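Local coordinates for probable M18-family aminopeptidase 1 (Thermotoga maritima, PDB 2GLF) that removes amino acids from the N-termini of peptides as a metal-dependent aminopeptidase of the M18 family, which is generally zinc-dependent, at the interface of chains A and B and the interface of chains A and C. Numbering follows the deposited sequence. Chains: chain A/B/C, Probable M18-family aminopeptidase 1.

Contact 1: the interface of chains A and B. Residues chain A 157-160, 187; chain B 235-237, 428.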
ATOM      1  N   PRO A 157      50.193   5.572 -10.294  1.00 28.13           N
ATOM      2  CA  PRO A 157      48.987   5.721  -9.478  1.00 26.57           C
ATOM      3  C   PRO A 157      47.924   4.650  -9.690  1.00 25.21           C
ATOM      4  O   PRO A 157      48.113   3.704 -10.448  1.00 26.15           O
ATOM      5  CB  PRO A 157      48.482   7.099  -9.889  1.00 16.79           C
ATOM      6  CG  PRO A 157      48.766   7.097 -11.356  1.00 16.20           C
ATOM      7  CD  PRO A 157      50.182   6.539 -11.410  1.00 17.43           C
ATOM      8  N   VAL A 158      46.808   4.811  -8.990  1.00  7.72           N
ATOM      9  CA  VAL A 158      45.680   3.905  -9.120  1.00  7.64           C
ATOM     10  C   VAL A 158      44.470   4.800  -9.359  1.00  7.64           C
ATOM     11  O   VAL A 158      44.598   6.025  -9.386  1.00  8.08           O
ATOM     12  CB  VAL A 158      45.448   3.072  -7.835  1.00  4.85           C
ATOM     13  CG1 VAL A 158      46.682   2.248  -7.520  1.00  4.85           C
ATOM     14  CG2 VAL A 158      45.086   3.982  -6.679  1.00  4.85           C
ATOM     15  N   PHE A 159      43.299   4.206  -9.541  1.00 14.05           N
ATOM     16  CA  PHE A 159      42.108   5.010  -9.754  1.00 13.59           C
ATOM     17  C   PHE A 159      41.017   4.650  -8.756  1.00 13.45           C
ATOM     18  O   PHE A 159      41.188   3.742  -7.946  1.00 14.22           O
ATOM     19  CB  PHE A 159      41.618   4.835 -11.187  1.00 17.53           C
ATOM     20  CG  PHE A 159      42.668   5.128 -12.202  1.00 17.53           C
ATOM     21  CD1 PHE A 159      43.648   4.186 -12.496  1.00 17.87           C
ATOM     22  CD2 PHE A 159      42.729   6.375 -12.816  1.00 18.22           C
ATOM     23  CE1 PHE A 159      44.672   4.481 -13.381  1.00 17.53           C
ATOM     24  CE2 PHE A 159      43.758   6.682 -13.707  1.00 18.44           C
ATOM     25  CZ  PHE A 159      44.728   5.734 -13.987  1.00 17.53           C
ATOM     26  N   THR A 160      39.904   5.376  -8.798  1.00 22.56           N
ATOM     27  CA  THR A 160      38.808   5.103  -7.883  1.00 22.68           C
ATOM     28  C   THR A 160      37.498   5.667  -8.375  1.00 23.15           C
ATOM     29  O   THR A 160      37.451   6.521  -9.264  1.00 23.46           O
ATOM     30  CB  THR A 160      39.016   5.745  -6.503  1.00 22.39           C
ATOM     31  OG1 THR A 160      40.412   5.886  -6.240  1.00 23.75           O
ATOM     32  CG2 THR A 160      38.386   4.886  -5.424  1.00 22.58           C
ATOM     33  N   ILE A 187      38.047   8.672 -11.526  1.00 16.76           N
ATOM     34  CA  ILE A 187      38.548  10.030 -11.645  1.00 16.76           C
ATOM     35  C   ILE A 187      39.809  10.033 -12.513  1.00 16.76           C
ATOM     36  O   ILE A 187      40.798   9.377 -12.194  1.00 16.76           O
ATOM     37  CB  ILE A 187      38.860  10.613 -10.256  1.00 16.80           C
ATOM     38  CG1 ILE A 187      37.586  10.599  -9.404  1.00 15.75           C
ATOM     39  CG2 ILE A 187      39.392  12.027 -10.392  1.00 17.08           C
ATOM     40  CD1 ILE A 187      37.751  11.183  -8.021  1.00 16.20           C
TER
ATOM     41  N   GLU B 235      48.958   7.168  -4.999  1.00 18.90           N
ATOM     42  CA  GLU B 235      48.650   8.367  -5.765  1.00 20.43           C
ATOM     43  C   GLU B 235      47.423   7.965  -6.574  1.00 19.54           C
ATOM     44  O   GLU B 235      47.264   6.791  -6.920  1.00 19.36           O
ATOM     45  CB  GLU B 235      49.764   8.710  -6.753  1.00 21.92           C
ATOM     46  CG  GLU B 235      51.118   8.992  -6.161  1.00 25.14           C
ATOM     47  CD  GLU B 235      52.094   9.478  -7.218  1.00 27.42           C
ATOM     48  OE1 GLU B 235      52.250   8.793  -8.253  1.00 31.98           O
ATOM     49  OE2 GLU B 235      52.703  10.548  -7.016  1.00 36.79           O
ATOM     50  N   VAL B 236      46.570   8.928  -6.895  1.00 19.30           N
ATOM     51  CA  VAL B 236      45.372   8.617  -7.661  1.00 19.46           C
ATOM     52  C   VAL B 236      45.193   9.542  -8.863  1.00 20.11           C
ATOM     53  O   VAL B 236      45.456  10.742  -8.776  1.00 20.02           O
ATOM     54  CB  VAL B 236      44.116   8.686  -6.743  1.00 13.67           C
ATOM     55  CG1 VAL B 236      42.844   8.466  -7.550  1.00 13.67           C
ATOM     56  CG2 VAL B 236      44.231   7.633  -5.649  1.00 13.67           C
ATOM     57  N   GLY B 237      44.764   8.969  -9.986  1.00 16.44           N
ATOM     58  CA  GLY B 237      44.531   9.756 -11.185  1.00 17.71           C
ATOM     59  C   GLY B 237      45.650   9.806 -12.210  1.00 19.26           C
ATOM     60  O   GLY B 237      46.823   9.658 -11.877  1.00 19.94           O
ATOM     61  N   PHE B 428      38.767   3.858   1.415  1.00  4.28           N
ATOM     62  CA  PHE B 428      39.735   4.531   0.552  1.00  4.28           C
ATOM     63  C   PHE B 428      39.278   5.953   0.256  1.00  5.13           C
ATOM     64  O   PHE B 428      38.737   6.228  -0.810  1.00  5.44           O
ATOM     65  CB  PHE B 428      39.875   3.748  -0.760  1.00  5.40           C
ATOM     66  CG  PHE B 428      41.180   3.965  -1.470  1.00  5.40           C
ATOM     67  CD1 PHE B 428      42.387   3.625  -0.858  1.00  5.40           C
ATOM     68  CD2 PHE B 428      41.209   4.501  -2.754  1.00  5.40           C
ATOM     69  CE1 PHE B 428      43.607   3.819  -1.513  1.00  5.40           C
ATOM     70  CE2 PHE B 428      42.426   4.699  -3.418  1.00  5.40           C
ATOM     71  CZ  PHE B 428      43.627   4.357  -2.791  1.00  5.40           C
TER

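Contact 2: the interface of chains A and C. Residues chain A 355-356, 361-362, 367; chain C 99, 117-119, 224, 277.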
ATOM      1  N   LYS A 355      26.928 -31.983 -10.437  1.00 26.33           N
ATOM      2  CA  LYS A 355      26.188 -32.725 -11.450  1.00 27.73           C
ATOM      3  C   LYS A 355      25.318 -31.825 -12.328  1.00 28.31           C
ATOM      4  O   LYS A 355      25.099 -32.126 -13.502  1.00 28.28           O
ATOM      5  CB  LYS A 355      25.327 -33.803 -10.788  1.00 23.60           C
ATOM      6  CG  LYS A 355      24.626 -34.703 -11.777  1.00 23.57           C
ATOM      7  CD  LYS A 355      24.164 -35.975 -11.111  1.00 24.35           C
ATOM      8  CE  LYS A 355      23.362 -36.839 -12.068  1.00 24.72           C
ATOM      9  NZ  LYS A 355      22.110 -36.158 -12.499  1.00 26.93           N
ATOM     10  N   TYR A 356      24.828 -30.723 -11.759  1.00 27.85           N
ATOM     11  CA  TYR A 356      23.982 -29.780 -12.496  1.00 28.37           C
ATOM     12  C   TYR A 356      23.912 -28.397 -11.846  1.00 29.50           C
ATOM     13  O   TYR A 356      24.081 -28.258 -10.628  1.00 29.43           O
ATOM     14  CB  TYR A 356      22.564 -30.347 -12.658  1.00 31.92           C
ATOM     15  CG  TYR A 356      21.884 -30.710 -11.354  1.00 31.66           C
ATOM     16  CD1 TYR A 356      21.501 -29.725 -10.444  1.00 28.75           C
ATOM     17  CD2 TYR A 356      21.659 -32.043 -11.013  1.00 32.69           C
ATOM     18  CE1 TYR A 356      20.915 -30.055  -9.227  1.00 28.92           C
ATOM     19  CE2 TYR A 356      21.075 -32.384  -9.800  1.00 32.70           C
ATOM     20  CZ  TYR A 356      20.707 -31.387  -8.910  1.00 31.55           C
ATOM     21  OH  TYR A 356      20.146 -31.717  -7.700  1.00 30.57           O
ATOM     22  N   GLY A 361      14.417 -25.603 -11.447  1.00 16.98           N
ATOM     23  CA  GLY A 361      14.334 -27.021 -11.743  1.00 16.35           C
ATOM     24  C   GLY A 361      15.137 -27.509 -12.941  1.00 15.97           C
ATOM     25  O   GLY A 361      14.579 -28.114 -13.858  1.00 15.18           O
ATOM     26  N   LYS A 362      16.442 -27.242 -12.932  1.00 32.98           N
ATOM     27  CA  LYS A 362      17.360 -27.669 -13.987  1.00 32.61           C
ATOM     28  C   LYS A 362      17.217 -27.081 -15.389  1.00 33.90           C
ATOM     29  O   LYS A 362      17.564 -27.747 -16.369  1.00 34.59           O
ATOM     30  CB  LYS A 362      17.345 -29.195 -14.110  1.00 24.33           C
ATOM     31  CG  LYS A 362      18.148 -29.928 -13.061  1.00 20.65           C
ATOM     32  CD  LYS A 362      17.257 -30.533 -12.007  1.00 20.40           C
ATOM     33  CE  LYS A 362      18.027 -31.553 -11.189  1.00 20.40           C
ATOM     34  NZ  LYS A 362      18.528 -32.669 -12.054  1.00 20.40           N
ATOM     35  N   ASP A 367      23.392 -31.702 -17.422  1.00 27.75           N
ATOM     36  CA  ASP A 367      23.159 -32.570 -16.279  1.00 27.48           C
ATOM     37  C   ASP A 367      23.845 -33.921 -16.479  1.00 27.34           C
ATOM     38  O   ASP A 367      23.241 -34.867 -16.994  1.00 28.31           O
ATOM     39  CB  ASP A 367      21.655 -32.760 -16.081  1.00 33.68           C
ATOM     40  CG  ASP A 367      21.326 -33.511 -14.814  1.00 35.74           C
ATOM     41  OD1 ASP A 367      20.121 -33.648 -14.502  1.00 37.71           O
ATOM     42  OD2 ASP A 367      22.270 -33.962 -14.131  1.00 36.64           O
TER
ATOM     43  N   ASP C  99      13.797 -35.348  -9.208  1.00 13.50           N
ATOM     44  CA  ASP C  99      15.038 -36.118  -9.207  1.00 12.84           C
ATOM     45  C   ASP C  99      15.643 -36.154  -7.813  1.00 12.84           C
ATOM     46  O   ASP C  99      15.691 -35.133  -7.137  1.00 13.79           O
ATOM     47  CB  ASP C  99      16.088 -35.501 -10.140  1.00 20.44           C
ATOM     48  CG  ASP C  99      15.722 -35.594 -11.612  1.00 20.90           C
ATOM     49  OD1 ASP C  99      14.930 -36.485 -11.995  1.00 19.05           O
ATOM     50  OD2 ASP C  99      16.260 -34.773 -12.394  1.00 19.19           O
ATOM     51  N   HIS C 117      14.901 -32.600  -6.327  1.00 13.30           N
ATOM     52  CA  HIS C 117      15.085 -31.343  -7.023  1.00 12.20           C
ATOM     53  C   HIS C 117      14.192 -31.564  -8.241  1.00 12.43           C
ATOM     54  O   HIS C 117      14.439 -32.468  -9.034  1.00 13.17           O
ATOM     55  CB  HIS C 117      16.544 -31.186  -7.427  1.00  7.37           C
ATOM     56  CG  HIS C 117      16.881 -29.831  -7.953  1.00  7.57           C
ATOM     57  ND1 HIS C 117      16.168 -29.231  -8.968  1.00  8.68           N
ATOM     58  CD2 HIS C 117      17.872 -28.967  -7.626  1.00  7.37           C
ATOM     59  CE1 HIS C 117      16.706 -28.056  -9.246  1.00  7.37           C
ATOM     60  NE2 HIS C 117      17.743 -27.872  -8.447  1.00  8.73           N
ATOM     61  N   TYR C 118      13.137 -30.766  -8.379  1.00  8.44           N
ATOM     62  CA  TYR C 118      12.218 -30.954  -9.491  1.00  8.44           C
ATOM     63  C   TYR C 118      12.807 -30.672 -10.864  1.00  8.44           C
ATOM     64  O   TYR C 118      13.691 -29.831 -11.030  1.00  8.47           O
ATOM     65  CB  TYR C 118      10.941 -30.140  -9.267  1.00  6.87           C
ATOM     66  CG  TYR C 118      11.085 -28.656  -9.432  1.00  7.32           C
ATOM     67  CD1 TYR C 118      10.886 -28.050 -10.675  1.00  8.69           C
ATOM     68  CD2 TYR C 118      11.388 -27.845  -8.346  1.00  6.75           C
ATOM     69  CE1 TYR C 118      10.984 -26.665 -10.825  1.00  7.54           C
ATOM     70  CE2 TYR C 118      11.487 -26.464  -8.486  1.00  6.75           C
ATOM     71  CZ  TYR C 118      11.283 -25.882  -9.726  1.00  6.75           C
ATOM     72  OH  TYR C 118      11.373 -24.520  -9.856  1.00  6.88           O
ATOM     73  N   TYR C 119      12.302 -31.413 -11.846  1.00 14.11           N
ATOM     74  CA  TYR C 119      12.746 -31.317 -13.229  1.00 14.11           C
ATOM     75  C   TYR C 119      11.618 -30.811 -14.118  1.00 15.21           C
ATOM     76  O   TYR C 119      10.515 -31.363 -14.109  1.00 16.93           O
ATOM     77  CB  TYR C 119      13.184 -32.697 -13.701  1.00 10.12           C
ATOM     78  CG  TYR C 119      13.501 -32.784 -15.168  1.00 10.12           C
ATOM     79  CD1 TYR C 119      14.757 -32.443 -15.652  1.00 10.12           C
ATOM     80  CD2 TYR C 119      12.544 -33.223 -16.076  1.00 10.96           C
ATOM     81  CE1 TYR C 119      15.052 -32.543 -17.000  1.00 10.12           C
ATOM     82  CE2 TYR C 119      12.827 -33.324 -17.428  1.00 10.12           C
ATOM     83  CZ  TYR C 119      14.083 -32.988 -17.882  1.00 10.12           C
ATOM     84  OH  TYR C 119      14.378 -33.127 -19.219  1.00 12.62           O
ATOM     85  N   GLU C 224      21.040 -41.824 -10.837  1.00 15.64           N
ATOM     86  CA  GLU C 224      19.943 -40.979 -11.276  1.00 15.47           C
ATOM     87  C   GLU C 224      18.594 -41.592 -10.927  1.00 15.47           C
ATOM     88  O   GLU C 224      18.150 -42.544 -11.568  1.00 16.37           O
ATOM     89  CB  GLU C 224      20.037 -40.729 -12.784  1.00 21.16           C
ATOM     90  CG  GLU C 224      20.744 -39.424 -13.111  1.00 22.85           C
ATOM     91  CD  GLU C 224      21.055 -39.240 -14.584  1.00 22.70           C
ATOM     92  OE1 GLU C 224      21.300 -38.080 -14.980  1.00 23.88           O
ATOM     93  OE2 GLU C 224      21.074 -40.240 -15.339  1.00 20.39           O
ATOM     94  N   LYS C 277      15.525 -34.268 -22.364  1.00 12.04           N
ATOM     95  CA  LYS C 277      15.896 -32.897 -22.004  1.00 11.43           C
ATOM     96  C   LYS C 277      15.089 -31.755 -22.633  1.00 11.87           C
ATOM     97  O   LYS C 277      15.435 -30.595 -22.443  1.00 10.59           O
ATOM     98  CB  LYS C 277      17.386 -32.658 -22.299  1.00 19.39           C
ATOM     99  CG  LYS C 277      18.342 -32.956 -21.149  1.00 18.92           C
ATOM    100  CD  LYS C 277      18.138 -34.353 -20.601  1.00 20.91           C
ATOM    101  CE  LYS C 277      19.202 -34.745 -19.584  1.00 19.62           C
ATOM    102  NZ  LYS C 277      19.117 -33.956 -18.327  1.00 17.89           N
TER

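Contact 1: the interface of chains A and B
A parallel beta bridge between A:Val158 and B:Val236 pairs chains A and B of this M18-family peptidase in the deposited assembly, setting a loop of chain A against the end of the short strand 234-236 of chain B. It illustrates how backbone pairing can fix the register of two chains while side chains close the seam around it. The amide N of A:Val158 donates to the carbonyl O of B:Glu235 at 2.9 Å, and the carbonyl O of A:Val158 accepts from the amide N of B:Gly237 at 3.0 Å. One residue thus spends both its backbone polar groups across the boundary, bracketing B:Val236.

Beside the bridge the two valines meet branch to branch: CG2 of A:Val158 lies 3.9 Å from CG2 of B:Val236. The other methyl of B:Val236, CG1, stands anti to its backbone N (chi1 176°), which carries it toward A:Thr160, where it comes 3.8 Å from the hydroxyl OG1. The side chains of A:Thr160 and B:Val236 run at about a right angle to each other.

A:Thr160 also reaches the ring of B:Phe428. Its OG1 sits at the ring's edge, in plane, while its methyl CG2 comes 3.9 Å from CD2. The ring tip CZ points toward CG2 of A:Val158, so the aromatic ring borders the bridge as well as the threonine. At the opposite end, CB of A:Pro157 packs 3.8 Å from CB of B:Glu235. A:Phe159 brings its ring carbon CE2 to 4.1 Å from CA of B:Gly237, touching the glycine backbone; the carbonyl O of A:Ile187, from strand 185-189, lies at the edge of the same ring. The interface is two-fold symmetric, and the bridge therefore recurs with the chains exchanged.

Contact 2: the interface of chains A and C
Loop residues 355-356, 361-362 and 367 of chain A meet strands 97-101, 111-119 and 223-229 of chain C, together with the loop residue C:Lys277, in this contact between copies of this M18-family protein. The case shows how a carboxylate on one side can organise lysines that reach across. A:Asp367 receives NZ of A:Lys355 on the syn side of OD2, at 2.7 Å, and its OD1 has a weaker bond to NZ of A:Lys362. Each lysine then bridges to chain C. NZ of A:Lys355 meets OE1 of C:Glu224 on the anti side at 3.2 Å, and NZ of A:Lys362 meets the anti lone pair of OD2 of C:Asp99 at 3.1 Å. C:Lys277 adds a longer salt bridge, its NZ 4.0 Å from OD1 of A:Asp367; the gathered positive charge would probably favour an ionised aspartate.

CE of A:Lys362 sits in the corner of two rings, over the centre of the A:Tyr356 ring and toward the rim of the C:His117 imidazole; from there a bend at chi4 (-61°) turns NZ toward C:Asp99. Those rings meet edge-to-face, their planes at 74°, with CE1 of A:Tyr356 3.6 Å from CD2 of C:His117. Within chain C, the imidazole's ND1 donates in its ring plane to the carbonyl O of C:Tyr118, which helps fix its rotation. CA of A:Gly361 lies over the face of the C:Tyr118 ring, 3.8 Å from its centroid.

Contact 1 and contact 2 share no residue, and the centres of their C-alpha atoms are about 47 Å apart, so chain A engages chains B and C through separate surfaces. The two differ in kind: contact 1 relies on backbone pairing in a two-fold interface, contact 2 on charged side chains and rings in an interface that is not an exact two-fold. Because every copy carries both surfaces, using them together could link two-fold pairs into a larger particle, consistent with the twelve copies in the deposited assembly, although the structure alone does not show the oligomer in solution.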